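Local coordinates for protein pseudoalteromonas arctica PAMC 21717 (Pseudoalteromonas arctica, PDB 5YL7) that probably hydrolyses peptide bonds as a cold-active, calcium-binding serine protease of the subtilase family, at residues V221-S234 and S277-G289. Sequence-based numbering, arbitrary orientation.
Sequences VASVGRNGGRAYYS and SQGTSMAAPHVAG
The phenol of Tyr233 lies against the bare backbone of Gly279, its CE1 3.5 Å from Gly279 CA, at the N-cap position of helix 280-297. In this subtilisin-like fold the first turn of that helix carries Ser281, probably the nucleophile of a Ser-His-Asp triad with His100 and Asp41. Glycine suits position 279 because, at its backbone angles (phi 149°), a CB would collide with the carbonyl oxygen of Gln278. Tyr233 OH hydrogen-bonds to Gly247 O, tying down the far end of the ring. A leucine in its place would probably leave the Gly247 carbonyl without this mate and open a gap beside Gly279. Gln278, extended beyond CG (chi2 172°), gives NE2 to Tyr232 OH in the plane of its amide, at 3.0 Å. Both groups also bind the Gln249 backbone: Tyr232 OH its O, Gln278 OE1 its N. Deeper in, small or branched apolar residues let strand 221-224 of the parallel sheet approach the start of the helix (280-289) to 7.0 Å between axes. Val221 CG1 touches Ala283 CB and, at 3.8 Å, Val287 CG2. Thr280 turns OG1 to Asn202 and Gly201, and its CG2 rests 3.6 Å from Ser234 OG, which accepts a nearly straight bond from Ser223 N.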
loop_
_atom_site.group_PDB
_atom_site.type_symbol
_atom_site.label_atom_id
_atom_site.label_comp_id
_atom_site.label_asym_id
_atom_site.label_seq_id
_atom_site.Cartn_x
_atom_site.Cartn_y
_atom_site.Cartn_z
ATOM N N VAL A 221 -7.066 6.206 4.053
ATOM C CA VAL A 221 -7.468 6.259 2.624
ATOM C C VAL A 221 -8.697 5.387 2.387
ATOM O O VAL A 221 -8.691 4.175 2.628
ATOM C CB VAL A 221 -6.314 5.755 1.767
ATOM C CG1 VAL A 221 -6.683 5.816 0.279
ATOM C CG2 VAL A 221 -5.056 6.573 2.018
ATOM N N ALA A 222 -9.734 6.064 1.849
ATOM C CA ALA A 222 -10.960 5.378 1.337
ATOM C C ALA A 222 -10.730 5.020 -0.118
ATOM O O ALA A 222 -9.894 5.557 -0.833
ATOM C CB ALA A 222 -12.166 6.273 1.503
ATOM N N SER A 223 -11.551 4.080 -0.621
ATOM C CA SER A 223 -11.451 3.585 -1.963
ATOM C C SER A 223 -12.566 4.047 -2.876
ATOM O O SER A 223 -13.761 3.937 -2.436
ATOM C CB SER A 223 -11.476 2.083 -1.961
ATOM O OG SER A 223 -11.517 1.578 -3.298
ATOM N N VAL A 224 -12.276 4.534 -4.055
ATOM C CA VAL A 224 -13.230 4.731 -5.139
ATOM C C VAL A 224 -13.090 3.651 -6.146
ATOM O O VAL A 224 -12.035 3.049 -6.393
ATOM C CB VAL A 224 -13.190 6.104 -5.784
ATOM C CG1 VAL A 224 -13.534 7.199 -4.773
ATOM C CG2 VAL A 224 -11.861 6.382 -6.448
ATOM N N GLY A 225 -14.198 3.397 -6.857
ATOM C CA GLY A 225 -14.184 2.554 -8.070
ATOM C C GLY A 225 -13.889 3.347 -9.279
ATOM O O GLY A 225 -13.671 4.556 -9.282
ATOM N N ARG A 226 -14.015 2.683 -10.436
ATOM C CA ARG A 226 -13.800 3.261 -11.736
ATOM C C ARG A 226 -14.787 4.371 -12.077
ATOM O O ARG A 226 -14.473 5.207 -12.907
ATOM C CB ARG A 226 -13.765 2.114 -12.779
ATOM C CG ARG A 226 -13.322 2.559 -14.156
ATOM C CD ARG A 226 -13.052 1.325 -15.002
ATOM N NE ARG A 226 -12.454 1.648 -16.286
ATOM C CZ ARG A 226 -12.025 0.667 -17.102
ATOM N NH1 ARG A 226 -12.202 -0.600 -16.802
ATOM N NH2 ARG A 226 -11.297 1.026 -18.128
ATOM N N ASN A 227 -15.918 4.417 -11.407
ATOM C CA ASN A 227 -16.833 5.518 -11.551
ATOM C C ASN A 227 -16.430 6.774 -10.800
ATOM O O ASN A 227 -17.058 7.810 -10.948
ATOM C CB ASN A 227 -18.292 5.141 -11.123
ATOM C CG ASN A 227 -18.398 4.783 -9.648
ATOM O OD1 ASN A 227 -17.382 4.548 -8.967
ATOM N ND2 ASN A 227 -19.579 4.877 -9.088
ATOM N N GLY A 228 -15.390 6.709 -9.950
ATOM C CA GLY A 228 -15.051 7.850 -9.117
ATOM C C GLY A 228 -15.977 8.072 -7.923
ATOM O O GLY A 228 -15.863 9.155 -7.322
ATOM N N GLY A 229 -16.771 7.115 -7.597
ATOM C CA GLY A 229 -17.559 7.140 -6.386
ATOM C C GLY A 229 -17.083 6.097 -5.429
ATOM O O GLY A 229 -16.298 5.211 -5.767
ATOM N N ARG A 230 -17.656 6.107 -4.212
ATOM C CA ARG A 230 -17.173 5.193 -3.195
ATOM C C ARG A 230 -17.266 3.774 -3.620
ATOM O O ARG A 230 -18.328 3.284 -4.080
ATOM C CB ARG A 230 -17.969 5.377 -1.855
ATOM C CG ARG A 230 -17.306 4.645 -0.704
ATOM C CD ARG A 230 -17.927 5.010 0.623
ATOM N NE ARG A 230 -19.347 4.693 0.726
ATOM C CZ ARG A 230 -19.878 3.538 1.029
ATOM N NH1 ARG A 230 -19.201 2.480 1.335
ATOM N NH2 ARG A 230 -21.254 3.484 1.103
ATOM N N ALA A 231 -16.220 2.977 -3.515
ATOM C CA ALA A 231 -16.328 1.544 -3.760
ATOM C C ALA A 231 -17.231 0.943 -2.741
ATOM O O ALA A 231 -17.209 1.318 -1.574
ATOM C CB ALA A 231 -14.908 0.918 -3.695
ATOM N N TYR A 232 -18.069 -0.022 -3.161
ATOM C CA TYR A 232 -19.153 -0.493 -2.292
ATOM C C TYR A 232 -18.687 -0.951 -0.949
ATOM O O TYR A 232 -19.444 -0.826 0.051
ATOM C CB TYR A 232 -19.940 -1.612 -2.985
ATOM C CG TYR A 232 -19.142 -2.810 -3.408
ATOM C CD1 TYR A 232 -18.929 -3.890 -2.580
ATOM C CD2 TYR A 232 -18.561 -2.891 -4.699
ATOM C CE1 TYR A 232 -18.248 -5.005 -2.986
ATOM C CE2 TYR A 232 -17.901 -3.973 -5.132
ATOM C CZ TYR A 232 -17.724 -5.054 -4.294
ATOM O OH TYR A 232 -17.070 -6.237 -4.681
ATOM N N TYR A 233 -17.512 -1.530 -0.806
ATOM C CA TYR A 233 -17.003 -2.080 0.430
ATOM C C TYR A 233 -16.267 -1.024 1.295
ATOM O O TYR A 233 -15.899 -1.384 2.406
ATOM C CB TYR A 233 -16.028 -3.243 0.129
ATOM C CG TYR A 233 -14.907 -2.801 -0.787
ATOM C CD1 TYR A 233 -13.870 -2.014 -0.309
ATOM C CD2 TYR A 233 -14.906 -3.047 -2.167
ATOM C CE1 TYR A 233 -12.916 -1.486 -1.161
ATOM C CE2 TYR A 233 -13.973 -2.546 -2.999
ATOM C CZ TYR A 233 -13.003 -1.711 -2.538
ATOM O OH TYR A 233 -12.032 -1.160 -3.352
ATOM N N SER A 234 -15.981 0.147 0.749
ATOM C CA SER A 234 -15.034 0.992 1.479
ATOM C C SER A 234 -15.628 1.499 2.757
ATOM O O SER A 234 -16.758 2.001 2.813
ATOM C CB SER A 234 -14.731 2.168 0.606
ATOM O OG SER A 234 -13.653 2.952 1.255
ATOM N N SER A 277 -7.148 -6.815 -8.465
ATOM C CA SER A 277 -7.607 -6.992 -7.099
ATOM C C SER A 277 -8.401 -5.775 -6.699
ATOM O O SER A 277 -8.425 -4.771 -7.408
ATOM C CB SER A 277 -6.457 -7.193 -6.147
ATOM O OG SER A 277 -5.858 -8.508 -6.315
ATOM N N GLN A 278 -9.016 -5.803 -5.563
ATOM C CA GLN A 278 -9.759 -4.639 -5.040
ATOM C C GLN A 278 -9.609 -4.491 -3.541
ATOM O O GLN A 278 -9.398 -5.464 -2.845
ATOM C CB GLN A 278 -11.238 -4.691 -5.353
ATOM C CG GLN A 278 -12.006 -5.780 -4.691
ATOM C CD GLN A 278 -13.512 -5.721 -4.846
ATOM O OE1 GLN A 278 -14.046 -4.849 -5.479
ATOM N NE2 GLN A 278 -14.176 -6.637 -4.207
ATOM N N GLY A 279 -9.777 -3.227 -3.098
ATOM C CA GLY A 279 -9.827 -2.961 -1.665
ATOM C C GLY A 279 -9.289 -1.638 -1.402
ATOM O O GLY A 279 -8.592 -0.961 -2.170
ATOM N N THR A 280 -9.526 -1.174 -0.145
ATOM C CA THR A 280 -8.757 -0.037 0.393
ATOM C C THR A 280 -7.252 -0.392 0.394
ATOM O O THR A 280 -6.449 0.559 0.286
ATOM C CB THR A 280 -9.234 0.459 1.735
ATOM O OG1 THR A 280 -9.154 -0.576 2.677
ATOM C CG2 THR A 280 -10.605 1.073 1.668
ATOM N N SER A 281 -6.895 -1.649 0.373
ATOM C CA SER A 281 -5.507 -2.066 0.261
ATOM C C SER A 281 -4.865 -1.665 -1.072
ATOM O O SER A 281 -3.670 -1.596 -1.131
ATOM C CB SER A 281 -5.414 -3.591 0.274
ATOM O OG SER A 281 -5.498 -4.144 1.565
ATOM N N MET A 282 -5.680 -1.501 -2.117
ATOM C CA MET A 282 -5.235 -1.115 -3.446
ATOM C C MET A 282 -5.242 0.376 -3.571
ATOM O O MET A 282 -4.433 0.957 -4.312
ATOM C CB MET A 282 -6.080 -1.751 -4.534
ATOM C CG MET A 282 -5.807 -3.237 -4.895
ATOM S SD MET A 282 -6.130 -4.429 -3.587
ATOM C CE MET A 282 -4.465 -4.758 -3.041
ATOM N N ALA A 283 -6.142 1.053 -2.850
ATOM C CA ALA A 283 -6.177 2.531 -2.843
ATOM C C ALA A 283 -4.981 3.112 -2.111
ATOM O O ALA A 283 -4.336 4.064 -2.581
ATOM C CB ALA A 283 -7.500 2.964 -2.196
ATOM N N ALA A 284 -4.653 2.576 -0.945
ATOM C CA ALA A 284 -3.512 3.080 -0.150
ATOM C C ALA A 284 -2.206 3.195 -0.914
ATOM O O ALA A 284 -1.599 4.273 -0.829
ATOM C CB ALA A 284 -3.375 2.277 1.151
ATOM N N PRO A 285 -1.790 2.207 -1.663
ATOM C CA PRO A 285 -0.429 2.341 -2.354
ATOM C C PRO A 285 -0.492 3.367 -3.442
ATOM O O PRO A 285 0.583 3.888 -3.794
ATOM C CB PRO A 285 -0.132 0.938 -2.825
ATOM C CG PRO A 285 -1.502 0.275 -2.865
ATOM C CD PRO A 285 -2.192 0.776 -1.680
ATOM N N HIS A 286 -1.638 3.689 -4.020
ATOM C CA HIS A 286 -1.703 4.868 -4.903
ATOM C C HIS A 286 -1.300 6.083 -4.147
ATOM O O HIS A 286 -0.523 6.958 -4.644
ATOM C CB HIS A 286 -3.085 5.020 -5.519
ATOM C CG HIS A 286 -3.449 4.038 -6.613
ATOM N ND1 HIS A 286 -4.034 2.823 -6.395
ATOM C CD2 HIS A 286 -3.302 4.134 -7.983
ATOM C CE1 HIS A 286 -4.216 2.253 -7.586
ATOM N NE2 HIS A 286 -3.806 3.024 -8.563
ATOM N N VAL A 287 -1.845 6.272 -2.945
ATOM C CA VAL A 287 -1.539 7.432 -2.128
ATOM C C VAL A 287 -0.078 7.400 -1.615
ATOM O O VAL A 287 0.571 8.464 -1.633
ATOM C CB VAL A 287 -2.544 7.560 -0.989
ATOM C CG1 VAL A 287 -2.256 8.748 -0.080
ATOM C CG2 VAL A 287 -3.923 7.593 -1.540
ATOM N N ALA A 288 0.418 6.250 -1.241
ATOM C CA ALA A 288 1.814 6.131 -0.834
ATOM C C ALA A 288 2.704 6.495 -1.979
ATOM O O ALA A 288 3.708 7.150 -1.768
ATOM C CB ALA A 288 2.087 4.728 -0.308
ATOM N N GLY A 289 2.323 6.068 -3.194
ATOM C CA GLY A 289 3.157 6.470 -4.336
ATOM C C GLY A 289 3.132 7.956 -4.541
ATOM O O GLY A 289 4.181 8.556 -4.836
#